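Local coordinates for protein putative prolyl-tRNA synthetase (Leishmania major, PDB 5XIL) that probably catalyses the ATP-dependent attachment of L-proline to tRNA(Pro), supplying charged tRNA for protein synthesis, at residues R51-K56 and E180-V185; E63-P68 and V131-W136; I295-I300 and C332-N337; L354-G359 and R366-A371. All coordinates share one frame; numbering follows the deposited sequence.

The four contacts fall into two pairs, one per domain. Contacts 1 and 2 belong to the class II catalytic domain and touch where Leu53 and Gly54 meet the Trp136 ring; contacts 3 and 4 lie in the anticodon-binding domain, their centres about 12 Å apart, on neighbouring strands 293-297 and 354-358 of one sheet. All four are largely buried; the centre of contact 1 lies about 11 Å from the centre of the chain, that of contact 3 the farthest. Chemistry follows place: helix packing with one water bridge in contact 1, strand pairing with a buried carboxylate in contact 2, a single backbone bond in contact 3, and an antiparallel ladder in contact 4.

Contact 1 (R51-K56 and E180-V185); sequences RFLGGK and ECYASV
Two helices of the catalytic domain pack almost antiparallel here, at 160° and with the axes of the segments 10.2 Å apart. Leu53 forks against the partner helix: CD1 rests on Cys181 CB at 3.8 Å, and CD2 comes to the edge of the Tyr182 ring, 3.9 Å from CE1. Phe52, its CG anti to the backbone N (chi1 176°), also uses an edge. Val185 CG2 lies in the plane of the Phe52 ring, 4.0 Å from Phe52 CD2, and the same methyl packs against Leu53 CB. Helix 40-60 is the long helix that opens motif 1 of class II synthetases, and helix 168-189 lies beside it on the antiparallel catalytic sheet. Tyr182 bonds through OH to Gln159 and packs on Trp262 and Leu264 of strand 253-265. Lys56 presses CB against Cys181 SG, then runs extended until a bend at chi4 (-89°) turns the amine to a water 2.8 Å from NZ. That water donates to Ser184 OG at 3.1 Å. The hydroxyl in turn donates to Glu180 O, 2.7 Å from Ser184 OG, a carbonyl that Ser184 N also uses. Away from this interface, Arg51 forms a salt bridge with Glu58 of the second subunit.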
loop_
_atom_site.group_PDB
_atom_site.type_symbol
_atom_site.label_atom_id
_atom_site.label_comp_id
_atom_site.label_asym_id
_atom_site.label_seq_id
_atom_site.Cartn_x
_atom_site.Cartn_y
_atom_site.Cartn_z
ATOM N N ARG A 51 -0.084 -2.674 5.493
ATOM C CA ARG A 51 -1.448 -2.618 5.966
ATOM C C ARG A 51 -1.541 -2.255 7.438
ATOM O O ARG A 51 -2.258 -1.328 7.798
ATOM C CB ARG A 51 -2.162 -3.900 5.660
ATOM C CG ARG A 51 -2.422 -4.014 4.159
ATOM C CD ARG A 51 -2.961 -5.398 3.791
ATOM N NE ARG A 51 -3.187 -5.506 2.352
ATOM C CZ ARG A 51 -3.279 -6.674 1.713
ATOM N NH1 ARG A 51 -3.181 -7.792 2.379
ATOM N NH2 ARG A 51 -3.485 -6.713 0.406
ATOM N N PHE A 52 -0.763 -2.942 8.266
ATOM C CA PHE A 52 -0.861 -2.934 9.697
ATOM C C PHE A 52 -0.297 -1.608 10.192
ATOM O O PHE A 52 -0.933 -0.943 10.946
ATOM C CB PHE A 52 -0.066 -4.125 10.263
ATOM C CG PHE A 52 0.024 -4.211 11.767
ATOM C CD1 PHE A 52 -1.024 -4.733 12.516
ATOM C CD2 PHE A 52 1.147 -3.739 12.455
ATOM C CE1 PHE A 52 -0.924 -4.856 13.895
ATOM C CE2 PHE A 52 1.257 -3.877 13.834
ATOM C CZ PHE A 52 0.211 -4.402 14.551
ATOM N N LEU A 53 0.958 -1.321 9.833
ATOM C CA LEU A 53 1.608 -0.054 10.236
ATOM C C LEU A 53 0.947 1.169 9.579
ATOM O O LEU A 53 0.731 2.167 10.234
ATOM C CB LEU A 53 3.117 -0.064 9.884
ATOM C CG LEU A 53 3.909 1.195 10.186
ATOM C CD1 LEU A 53 3.813 1.488 11.675
ATOM C CD2 LEU A 53 5.364 0.982 9.696
ATOM N N GLY A 54 0.586 1.056 8.328
ATOM C CA GLY A 54 -0.181 2.082 7.632
ATOM C C GLY A 54 -1.435 2.436 8.366
ATOM O O GLY A 54 -1.767 3.626 8.475
ATOM N N GLY A 55 -2.179 1.437 8.775
ATOM C CA GLY A 55 -3.390 1.650 9.531
ATOM C C GLY A 55 -3.195 2.422 10.804
ATOM O O GLY A 55 -3.921 3.399 11.099
ATOM N N LYS A 56 -2.180 2.032 11.552
ATOM C CA LYS A 56 -1.869 2.625 12.807
ATOM C C LYS A 56 -1.434 4.082 12.666
ATOM O O LYS A 56 -1.858 4.930 13.442
ATOM C CB LYS A 56 -0.794 1.829 13.522
ATOM C CG LYS A 56 -1.281 0.483 14.085
ATOM C CD LYS A 56 -0.136 -0.224 14.778
ATOM C CE LYS A 56 -0.668 -1.330 15.669
ATOM N NZ LYS A 56 -0.925 -0.689 16.975
ATOM N N GLU A 180 6.041 2.773 19.607
ATOM C CA GLU A 180 5.118 1.687 19.946
ATOM C C GLU A 180 4.551 0.972 18.740
ATOM O O GLU A 180 4.394 -0.271 18.769
ATOM C CB GLU A 180 4.028 2.144 20.908
ATOM C CG GLU A 180 4.538 2.458 22.281
ATOM C CD GLU A 180 5.345 1.331 22.994
ATOM O OE1 GLU A 180 5.069 0.154 22.863
ATOM O OE2 GLU A 180 6.228 1.712 23.765
ATOM N N CYS A 181 4.253 1.725 17.671
ATOM C CA CYS A 181 3.837 1.133 16.446
ATOM C C CYS A 181 4.890 0.178 15.882
ATOM O O CYS A 181 4.553 -0.924 15.417
ATOM C CB CYS A 181 3.524 2.179 15.361
ATOM S SG CYS A 181 2.120 3.220 15.708
ATOM N N TYR A 182 6.155 0.611 15.901
ATOM C CA TYR A 182 7.230 -0.203 15.366
ATOM C C TYR A 182 7.415 -1.485 16.254
ATOM O O TYR A 182 7.673 -2.586 15.733
ATOM C CB TYR A 182 8.513 0.654 15.308
ATOM C CG TYR A 182 8.524 1.770 14.269
ATOM C CD1 TYR A 182 7.598 1.797 13.209
ATOM C CD2 TYR A 182 9.468 2.779 14.315
ATOM C CE1 TYR A 182 7.646 2.775 12.262
ATOM C CE2 TYR A 182 9.502 3.733 13.388
ATOM C CZ TYR A 182 8.633 3.755 12.351
ATOM O OH TYR A 182 8.762 4.698 11.339
ATOM N N ALA A 183 7.394 -1.302 17.572
ATOM C CA ALA A 183 7.456 -2.414 18.492
ATOM C C ALA A 183 6.340 -3.405 18.143
ATOM O O ALA A 183 6.568 -4.631 18.199
ATOM C CB ALA A 183 7.330 -1.981 19.949
ATOM N N SER A 184 5.159 -2.882 17.901
ATOM C CA SER A 184 3.999 -3.713 17.582
ATOM C C SER A 184 4.156 -4.459 16.274
ATOM O O SER A 184 3.756 -5.604 16.163
ATOM C CB SER A 184 2.719 -2.934 17.541
ATOM O OG SER A 184 2.557 -2.281 18.764
ATOM N N VAL A 185 4.712 -3.826 15.273
ATOM C CA VAL A 185 5.157 -4.553 14.061
ATOM C C VAL A 185 5.939 -5.813 14.366
ATOM O O VAL A 185 5.542 -6.922 13.958
ATOM C CB VAL A 185 5.897 -3.669 13.028
ATOM C CG1 VAL A 185 6.449 -4.498 11.875
ATOM C CG2 VAL A 185 4.946 -2.616 12.497
HETATM O O HOH W 1 1.031 0.427 18.716
#

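Contact 2 (E63-P68 and V131-W136); sequences EDCYFP and VRLNMW
From CB onward, the Asp64 side chain runs alongside Asn134 and points the same way. Asp64 CB lies 3.9 Å from Asn134 O. The carboxylate beyond it is turned 49° from the Asn134 amide, whose ND2 gives OD1 of Asp64 a nearly straight hydrogen bond of 3.1 Å. OD1 lies in the amide plane but is itself met from above the carboxylate plane, 51° out of it. OD2 reaches the edge of the Trp136 ring, 3.3 Å from Trp136 CD1. Asn134 spends its other amide atom, OD1, on Gln159. The backbones beside this buried group pair in parallel: Glu63 N bonds to Arg132 O, Asn134 N returns to Glu63 O, and Cys65 N meets Asn134 O at 3.0 Å, nearly along the C=O axis. Strand 63-64, which follows the long helix 40-60, is the strand of class II motif 1, and strand 131-139 is the first of the antiparallel pair of motif 2, so this ladder joins the two motifs. Beyond the paired residues Met135 packs CG on Cys65 SG at 3.8 Å and, with chi2 extended, puts SD 3.7 Å from Phe67 CD1 in an oblique Met-aromatic contact. Tyr66 makes backbone hydrogen bonds to the second subunit, and Phe67 packs on Ile37 of that subunit.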
loop_
_atom_site.group_PDB
_atom_site.type_symbol
_atom_site.label_atom_id
_atom_site.label_comp_id
_atom_site.label_asym_id
_atom_site.label_seq_id
_atom_site.Cartn_x
_atom_site.Cartn_y
_atom_site.Cartn_z
ATOM N N GLU A 63 -0.795 11.776 7.684
ATOM C CA GLU A 63 -1.284 11.574 6.323
ATOM C C GLU A 63 -0.193 11.196 5.341
ATOM O O GLU A 63 0.931 11.650 5.426
ATOM C CB GLU A 63 -1.963 12.870 5.869
ATOM C CG GLU A 63 -3.098 13.327 6.800
ATOM C CD GLU A 63 -3.682 14.645 6.352
ATOM O OE1 GLU A 63 -3.073 15.691 6.548
ATOM O OE2 GLU A 63 -4.658 14.600 5.581
ATOM N N ASP A 64 -0.554 10.373 4.392
ATOM C CA ASP A 64 0.353 9.969 3.353
ATOM C C ASP A 64 0.426 11.018 2.260
ATOM O O ASP A 64 -0.520 11.773 2.062
ATOM C CB ASP A 64 -0.098 8.612 2.809
ATOM C CG ASP A 64 0.395 7.437 3.639
ATOM O OD1 ASP A 64 0.617 7.521 4.851
ATOM O OD2 ASP A 64 0.473 6.345 3.064
ATOM N N CYS A 65 1.571 11.083 1.592
ATOM C CA CYS A 65 1.823 11.956 0.477
ATOM C C CYS A 65 2.919 11.361 -0.476
ATOM O O CYS A 65 3.412 10.293 -0.205
ATOM C CB CYS A 65 2.290 13.325 0.983
ATOM S SG CYS A 65 3.902 13.259 1.786
ATOM N N TYR A 66 3.271 12.064 -1.548
ATOM C CA TYR A 66 4.261 11.582 -2.508
ATOM C C TYR A 66 5.151 12.759 -2.834
ATOM O O TYR A 66 4.679 13.774 -3.314
ATOM C CB TYR A 66 3.680 10.977 -3.782
ATOM C CG TYR A 66 4.742 10.498 -4.744
ATOM C CD1 TYR A 66 5.439 9.331 -4.502
ATOM C CD2 TYR A 66 5.146 11.280 -5.829
ATOM C CE1 TYR A 66 6.490 8.911 -5.315
ATOM C CE2 TYR A 66 6.173 10.839 -6.667
ATOM C CZ TYR A 66 6.850 9.651 -6.390
ATOM O OH TYR A 66 7.911 9.156 -7.205
ATOM N N PHE A 67 6.434 12.615 -2.545
ATOM C CA PHE A 67 7.491 13.543 -3.047
ATOM C C PHE A 67 8.265 12.888 -4.217
ATOM O O PHE A 67 8.598 11.698 -4.177
ATOM C CB PHE A 67 8.457 13.923 -1.928
ATOM C CG PHE A 67 7.976 15.040 -1.025
ATOM C CD1 PHE A 67 7.121 14.780 0.047
ATOM C CD2 PHE A 67 8.418 16.343 -1.192
ATOM C CE1 PHE A 67 6.645 15.807 0.861
ATOM C CE2 PHE A 67 7.997 17.366 -0.339
ATOM C CZ PHE A 67 7.116 17.104 0.687
ATOM N N PRO A 68 8.511 13.639 -5.289
ATOM C CA PRO A 68 9.296 13.109 -6.406
ATOM C C PRO A 68 10.588 12.406 -5.983
ATOM O O PRO A 68 11.254 12.881 -5.069
ATOM C CB PRO A 68 9.703 14.363 -7.180
ATOM C CG PRO A 68 8.684 15.391 -6.842
ATOM C CD PRO A 68 8.155 15.051 -5.472
ATOM N N VAL A 131 2.082 19.588 10.961
ATOM C CA VAL A 131 2.246 19.026 9.623
ATOM C C VAL A 131 2.684 17.592 9.892
ATOM O O VAL A 131 3.702 17.409 10.573
ATOM C CB VAL A 131 3.308 19.783 8.808
ATOM C CG1 VAL A 131 3.643 19.123 7.461
ATOM C CG2 VAL A 131 2.780 21.188 8.513
ATOM N N ARG A 132 1.908 16.583 9.433
ATOM C CA ARG A 132 2.250 15.189 9.757
ATOM C C ARG A 132 2.105 14.357 8.495
ATOM O O ARG A 132 0.982 14.097 8.012
ATOM C CB ARG A 132 1.292 14.644 10.809
ATOM C CG ARG A 132 1.236 15.469 12.095
ATOM C CD ARG A 132 0.105 15.054 12.981
ATOM N NE ARG A 132 0.461 13.822 13.627
ATOM C CZ ARG A 132 -0.419 13.131 14.344
ATOM N NH1 ARG A 132 -1.666 13.614 14.483
ATOM N NH2 ARG A 132 -0.046 12.034 14.955
ATOM N N LEU A 133 3.229 13.996 7.937
ATOM C CA LEU A 133 3.302 13.372 6.601
ATOM C C LEU A 133 4.160 12.093 6.605
ATOM O O LEU A 133 5.197 12.046 7.281
ATOM C CB LEU A 133 3.833 14.354 5.570
ATOM C CG LEU A 133 2.971 15.649 5.366
ATOM C CD1 LEU A 133 3.673 16.653 4.496
ATOM C CD2 LEU A 133 1.579 15.360 4.853
ATOM N N ASN A 134 3.718 11.093 5.857
ATOM C CA ASN A 134 4.361 9.851 5.707
ATOM C C ASN A 134 4.456 9.509 4.254
ATOM O O ASN A 134 3.560 9.820 3.442
ATOM C CB ASN A 134 3.517 8.779 6.431
ATOM C CG ASN A 134 4.093 7.399 6.301
ATOM O OD1 ASN A 134 5.216 7.166 6.753
ATOM N ND2 ASN A 134 3.389 6.497 5.615
ATOM N N MET A 135 5.502 8.778 3.912
ATOM C CA MET A 135 5.709 8.278 2.570
ATOM C C MET A 135 6.148 6.824 2.620
ATOM O O MET A 135 6.915 6.454 3.497
ATOM C CB MET A 135 6.852 9.057 1.941
ATOM C CG MET A 135 6.537 10.479 1.701
ATOM S SD MET A 135 7.987 11.326 0.972
ATOM C CE MET A 135 9.140 11.200 2.308
ATOM N N TRP A 136 5.593 6.013 1.751
ATOM C CA TRP A 136 6.023 4.634 1.504
ATOM C C TRP A 136 6.871 4.671 0.271
ATOM O O TRP A 136 6.399 5.021 -0.795
ATOM C CB TRP A 136 4.825 3.706 1.322
ATOM C CG TRP A 136 4.089 3.475 2.589
ATOM C CD1 TRP A 136 2.995 4.164 3.037
ATOM C CD2 TRP A 136 4.400 2.518 3.628
ATOM N NE1 TRP A 136 2.621 3.693 4.256
ATOM C CE2 TRP A 136 3.438 2.673 4.639
ATOM C CE3 TRP A 136 5.350 1.530 3.770
ATOM C CZ2 TRP A 136 3.423 1.887 5.785
ATOM C CZ3 TRP A 136 5.351 0.771 4.921
ATOM C CH2 TRP A 136 4.395 0.960 5.915
HETATM O O HOH W 2 -0.921 16.197 7.955
HETATM O O HOH W 3 4.535 7.828 -0.749
#

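Contact 3 (I295-I300 and C332-N337); sequences IIPVGI and CDLRDN
Pro297 and Leu334 cross at about a right angle, and their meeting marks where strand 293-297 and the chain leaving strand 330-332 part company. Leu334 brings one methyl to the proline ring, CD2 lying 3.8 Å from Pro297 CD; the same CD of Pro297 sits 3.5 Å from Asp333 O. Two residues earlier on each chain the backbones are still in parallel register. There Ile295 and Cys332 put their side chains on one face of the sheet, Cys332 SG touching Ile295 CB at 3.9 Å. Asp333 N then gives Ile295 O a straight hydrogen bond of 3.0 Å, 164° at the hydrogen and in the carbonyl plane. This is the one direct hydrogen bond between the segments.

Asp333 turns its carboxylate, CG anti to the backbone N (chi1 -168°), onto its own loop. Arg335 folds back at chi3 (-62°) and grips it side-on: NE meets OD1 of Asp333 at 3.0 Å and NH2 meets OD2 of Asp333 at 2.7 Å. Both oxygens use syn lone pairs and lie close to the guanidinium plane, though the two planes are clearly twisted against each other. OD1 of Asp333 also accepts from Arg335 N at 3.2 Å, closing an Asx turn that overlaps an inverse gamma turn centred on Arg335. So fixed, the carboxylate is also bonded to Trp347 through OD2, and Arg343 takes the Asp333 carbonyl.

The two strands are joined by helix 306-325 in a beta-alpha-beta crossover of the anticodon-binding domain. That helix covers Ile295 with Leu319 and Leu334 with Trp317, while helix 340-350 packs Phe344 on Ile296.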
loop_
_atom_site.group_PDB
_atom_site.type_symbol
_atom_site.label_atom_id
_atom_site.label_comp_id
_atom_site.label_asym_id
_atom_site.label_seq_id
_atom_site.Cartn_x
_atom_site.Cartn_y
_atom_site.Cartn_z
ATOM N N ILE A 295 -2.125 -28.091 2.298
ATOM C CA ILE A 295 -2.842 -29.420 2.315
ATOM C C ILE A 295 -2.186 -30.361 1.267
ATOM O O ILE A 295 -2.155 -30.055 0.087
ATOM C CB ILE A 295 -4.334 -29.206 1.999
ATOM C CG1 ILE A 295 -4.969 -28.209 2.955
ATOM C CG2 ILE A 295 -5.102 -30.547 1.951
ATOM C CD1 ILE A 295 -6.259 -27.624 2.426
ATOM N N ILE A 296 -1.659 -31.498 1.714
ATOM C CA ILE A 296 -0.981 -32.397 0.846
ATOM C C ILE A 296 -1.627 -33.782 0.990
ATOM O O ILE A 296 -1.683 -34.288 2.104
ATOM C CB ILE A 296 0.476 -32.503 1.253
ATOM C CG1 ILE A 296 1.117 -31.093 1.262
ATOM C CG2 ILE A 296 1.206 -33.488 0.359
ATOM C CD1 ILE A 296 2.530 -31.040 1.789
ATOM N N PRO A 297 -2.095 -34.373 -0.138
ATOM C CA PRO A 297 -2.673 -35.706 -0.088
ATOM C C PRO A 297 -1.578 -36.768 0.166
ATOM O O PRO A 297 -0.403 -36.651 -0.284
ATOM C CB PRO A 297 -3.389 -35.829 -1.457
ATOM C CG PRO A 297 -2.454 -35.088 -2.359
ATOM C CD PRO A 297 -2.039 -33.878 -1.527
ATOM N N VAL A 298 -1.916 -37.765 0.957
ATOM C CA VAL A 298 -0.995 -38.853 1.265
ATOM C C VAL A 298 -1.748 -40.211 1.216
ATOM O O VAL A 298 -2.969 -40.250 1.122
ATOM C CB VAL A 298 -0.371 -38.730 2.653
ATOM C CG1 VAL A 298 0.413 -37.409 2.816
ATOM C CG2 VAL A 298 -1.461 -38.833 3.725
ATOM N N GLY A 299 -0.979 -41.298 1.257
ATOM C CA GLY A 299 -1.504 -42.672 1.315
ATOM C C GLY A 299 -2.061 -43.155 0.003
ATOM O O GLY A 299 -2.892 -44.041 0.004
ATOM N N ILE A 300 -1.624 -42.570 -1.111
ATOM C CA ILE A 300 -2.085 -43.010 -2.429
ATOM C C ILE A 300 -1.074 -43.971 -3.048
ATOM O O ILE A 300 0.076 -43.597 -3.229
ATOM C CB ILE A 300 -2.265 -41.799 -3.360
ATOM C CG1 ILE A 300 -3.385 -40.907 -2.820
ATOM C CG2 ILE A 300 -2.532 -42.248 -4.786
ATOM C CD1 ILE A 300 -3.486 -39.559 -3.494
ATOM N N CYS A 332 -3.714 -26.189 -1.527
ATOM C CA CYS A 332 -3.220 -27.520 -1.783
ATOM C C CYS A 332 -1.951 -27.648 -2.610
ATOM O O CYS A 332 -1.665 -26.834 -3.426
ATOM C CB CYS A 332 -4.308 -28.317 -2.508
ATOM S SG CYS A 332 -5.789 -28.353 -1.568
ATOM N N ASP A 333 -1.182 -28.683 -2.369
ATOM C CA ASP A 333 -0.081 -29.028 -3.240
ATOM C C ASP A 333 -0.419 -30.413 -3.839
ATOM O O ASP A 333 -0.200 -31.446 -3.191
ATOM C CB ASP A 333 1.243 -29.045 -2.534
ATOM C CG ASP A 333 2.414 -29.108 -3.510
ATOM O OD1 ASP A 333 2.196 -29.578 -4.659
ATOM O OD2 ASP A 333 3.534 -28.665 -3.176
ATOM N N LEU A 334 -0.989 -30.408 -5.031
ATOM C CA LEU A 334 -1.383 -31.662 -5.726
ATOM C C LEU A 334 -0.432 -32.016 -6.877
ATOM O O LEU A 334 -0.807 -32.754 -7.803
ATOM C CB LEU A 334 -2.806 -31.530 -6.258
ATOM C CG LEU A 334 -3.819 -30.999 -5.237
ATOM C CD1 LEU A 334 -5.151 -30.747 -5.897
ATOM C CD2 LEU A 334 -3.996 -31.904 -4.055
ATOM N N ARG A 335 0.811 -31.565 -6.799
ATOM C CA ARG A 335 1.854 -32.022 -7.737
ATOM C C ARG A 335 2.240 -33.480 -7.532
ATOM O O ARG A 335 3.208 -33.784 -6.844
ATOM C CB ARG A 335 3.066 -31.102 -7.582
ATOM C CG ARG A 335 2.726 -29.664 -7.981
ATOM C CD ARG A 335 3.885 -28.672 -7.866
ATOM N NE ARG A 335 4.317 -28.585 -6.489
ATOM C CZ ARG A 335 5.319 -27.833 -6.034
ATOM N NH1 ARG A 335 6.028 -27.086 -6.872
ATOM N NH2 ARG A 335 5.631 -27.841 -4.724
ATOM N N ASP A 336 1.490 -34.434 -8.099
ATOM C CA ASP A 336 1.789 -35.857 -7.759
ATOM C C ASP A 336 3.016 -36.448 -8.466
ATOM O O ASP A 336 3.449 -37.555 -8.191
ATOM C CB ASP A 336 0.591 -36.745 -7.984
ATOM C CG ASP A 336 0.336 -36.979 -9.422
ATOM O OD1 ASP A 336 0.990 -36.368 -10.287
ATOM O OD2 ASP A 336 -0.541 -37.790 -9.693
ATOM N N ASN A 337 3.634 -35.690 -9.338
ATOM C CA ASN A 337 4.913 -36.136 -9.838
ATOM C C ASN A 337 6.001 -36.141 -8.753
ATOM O O ASN A 337 7.041 -36.756 -8.939
ATOM C CB ASN A 337 5.328 -35.262 -10.994
ATOM C CG ASN A 337 5.386 -33.828 -10.605
ATOM O OD1 ASN A 337 4.360 -33.220 -10.235
ATOM N ND2 ASN A 337 6.595 -33.268 -10.639
#

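Contact 4 (L354-G359 and R366-A371); sequences LRVELG and RSLAVA
In the mixed sheet of the anticodon-binding domain, strands 354-358 and 367-371 run antiparallel, 148° apart, joined by the short helix 360-365. One face is a close-set row of aliphatic bumps. Leu354 reaches across obliquely to place CD2 3.9 Å from Val370 CG1. Val356 sits between Val370 and Leu368, its CG2 against Val370 CG2 at 4.2 Å and its CG1 over Leu368 CB. Helix 306-325 fits Leu319 onto Val356, and helix 387-412 covers Leu354. On the opposite face Ala371 is the small bump: its CB sits under one face of the Arg355 guanidinium, 3.6 Å from NH2. Arg355, bent at chi3 (72°), arches over this methyl into a side-on salt bridge, NE and NH2 both bonding at 2.9 Å to Glu357 OE2, which lies in the guanidinium plane. Phe344 adds a cation-pi contact with Arg355, and Arg378 a salt bridge with Glu357 OE1. Beneath, Arg355 N bonds to Ala371 O at 2.9 Å and Ala371 N to Arg355 O at 2.8 Å. Glu357 N meets Ala369 O at 3.0 Å, but the return bond is missing: Glu357 O and Ala369 N are buried without a partner.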
loop_
_atom_site.group_PDB
_atom_site.type_symbol
_atom_site.label_atom_id
_atom_site.label_comp_id
_atom_site.label_asym_id
_atom_site.label_seq_id
_atom_site.Cartn_x
_atom_site.Cartn_y
_atom_site.Cartn_z
ATOM N N LEU A 354 1.481 -24.545 9.117
ATOM C CA LEU A 354 0.771 -25.816 9.373
ATOM C C LEU A 354 0.720 -26.612 8.113
ATOM O O LEU A 354 0.497 -26.064 6.995
ATOM C CB LEU A 354 -0.645 -25.556 9.839
ATOM C CG LEU A 354 -0.884 -24.863 11.171
ATOM C CD1 LEU A 354 -2.333 -24.581 11.433
ATOM C CD2 LEU A 354 -0.204 -25.626 12.283
ATOM N N ARG A 355 0.944 -27.914 8.227
ATOM C CA ARG A 355 0.768 -28.787 7.134
ATOM C C ARG A 355 -0.340 -29.821 7.505
ATOM O O ARG A 355 -0.292 -30.374 8.585
ATOM C CB ARG A 355 2.011 -29.558 6.845
ATOM C CG ARG A 355 1.762 -30.709 5.847
ATOM C CD ARG A 355 3.018 -31.482 5.518
ATOM N NE ARG A 355 3.525 -32.335 6.586
ATOM C CZ ARG A 355 4.755 -32.271 7.077
ATOM N NH1 ARG A 355 5.607 -31.310 6.692
ATOM N NH2 ARG A 355 5.128 -33.136 8.022
ATOM N N VAL A 356 -1.291 -30.002 6.607
ATOM C CA VAL A 356 -2.381 -30.982 6.753
ATOM C C VAL A 356 -2.055 -32.092 5.778
ATOM O O VAL A 356 -1.906 -31.842 4.607
ATOM C CB VAL A 356 -3.789 -30.412 6.435
ATOM C CG1 VAL A 356 -4.802 -31.589 6.377
ATOM C CG2 VAL A 356 -4.257 -29.400 7.416
ATOM N N GLU A 357 -1.920 -33.300 6.295
ATOM C CA GLU A 357 -1.655 -34.485 5.527
ATOM C C GLU A 357 -2.991 -35.240 5.476
ATOM O O GLU A 357 -3.531 -35.571 6.535
ATOM C CB GLU A 357 -0.589 -35.319 6.244
ATOM C CG GLU A 357 0.657 -34.545 6.646
ATOM C CD GLU A 357 1.628 -35.274 7.576
ATOM O OE1 GLU A 357 1.443 -36.504 7.808
ATOM O OE2 GLU A 357 2.593 -34.630 8.076
ATOM N N LEU A 358 -3.563 -35.367 4.286
ATOM C CA LEU A 358 -4.936 -35.844 4.120
ATOM C C LEU A 358 -4.826 -37.170 3.338
ATOM O O LEU A 358 -4.455 -37.229 2.141
ATOM C CB LEU A 358 -5.788 -34.827 3.410
ATOM C CG LEU A 358 -7.284 -34.831 3.637
ATOM C CD1 LEU A 358 -7.991 -33.766 2.843
ATOM C CD2 LEU A 358 -7.916 -36.125 3.234
ATOM N N GLY A 359 -4.982 -38.235 4.080
ATOM C CA GLY A 359 -5.013 -39.565 3.503
ATOM C C GLY A 359 -6.312 -40.347 3.708
ATOM O O GLY A 359 -7.326 -39.845 4.237
ATOM N N ARG A 366 -12.709 -38.524 9.396
ATOM C CA ARG A 366 -13.033 -37.108 9.500
ATOM C C ARG A 366 -12.134 -36.575 10.602
ATOM O O ARG A 366 -12.601 -36.108 11.641
ATOM C CB ARG A 366 -14.503 -36.912 9.867
ATOM C CG ARG A 366 -15.472 -37.245 8.745
ATOM C CD ARG A 366 -15.093 -36.531 7.458
ATOM N NE ARG A 366 -15.466 -35.120 7.486
ATOM C CZ ARG A 366 -15.660 -34.377 6.402
ATOM N NH1 ARG A 366 -15.517 -34.909 5.197
ATOM N NH2 ARG A 366 -15.997 -33.100 6.522
ATOM N N SER A 367 -10.832 -36.654 10.353
ATOM C CA SER A 367 -9.823 -36.255 11.321
ATOM C C SER A 367 -8.500 -35.912 10.627
ATOM O O SER A 367 -7.820 -36.783 10.096
ATOM C CB SER A 367 -9.541 -37.349 12.329
ATOM O OG SER A 367 -8.555 -36.951 13.306
ATOM N N LEU A 368 -8.124 -34.630 10.702
ATOM C CA LEU A 368 -6.980 -34.142 9.901
ATOM C C LEU A 368 -5.718 -34.306 10.685
ATOM O O LEU A 368 -5.674 -33.957 11.833
ATOM C CB LEU A 368 -7.197 -32.643 9.627
ATOM C CG LEU A 368 -8.535 -32.264 8.970
ATOM C CD1 LEU A 368 -8.595 -30.778 8.763
ATOM C CD2 LEU A 368 -8.703 -33.042 7.667
ATOM N N ALA A 369 -4.681 -34.823 10.064
ATOM C CA ALA A 369 -3.391 -34.882 10.678
ATOM C C ALA A 369 -2.634 -33.580 10.369
ATOM O O ALA A 369 -2.366 -33.303 9.215
ATOM C CB ALA A 369 -2.608 -36.034 10.107
ATOM N N VAL A 370 -2.256 -32.862 11.398
ATOM C CA VAL A 370 -1.706 -31.516 11.270
ATOM C C VAL A 370 -0.326 -31.538 11.870
ATOM O O VAL A 370 -0.146 -31.971 12.974
ATOM C CB VAL A 370 -2.561 -30.500 12.007
ATOM C CG1 VAL A 370 -1.966 -29.081 11.861
ATOM C CG2 VAL A 370 -3.955 -30.520 11.485
ATOM N N ALA A 371 0.654 -31.140 11.081
ATOM C CA ALA A 371 2.012 -31.057 11.521
ATOM C C ALA A 371 2.330 -29.571 11.709
ATOM O O ALA A 371 2.171 -28.796 10.731
ATOM C CB ALA A 371 2.888 -31.605 10.408
#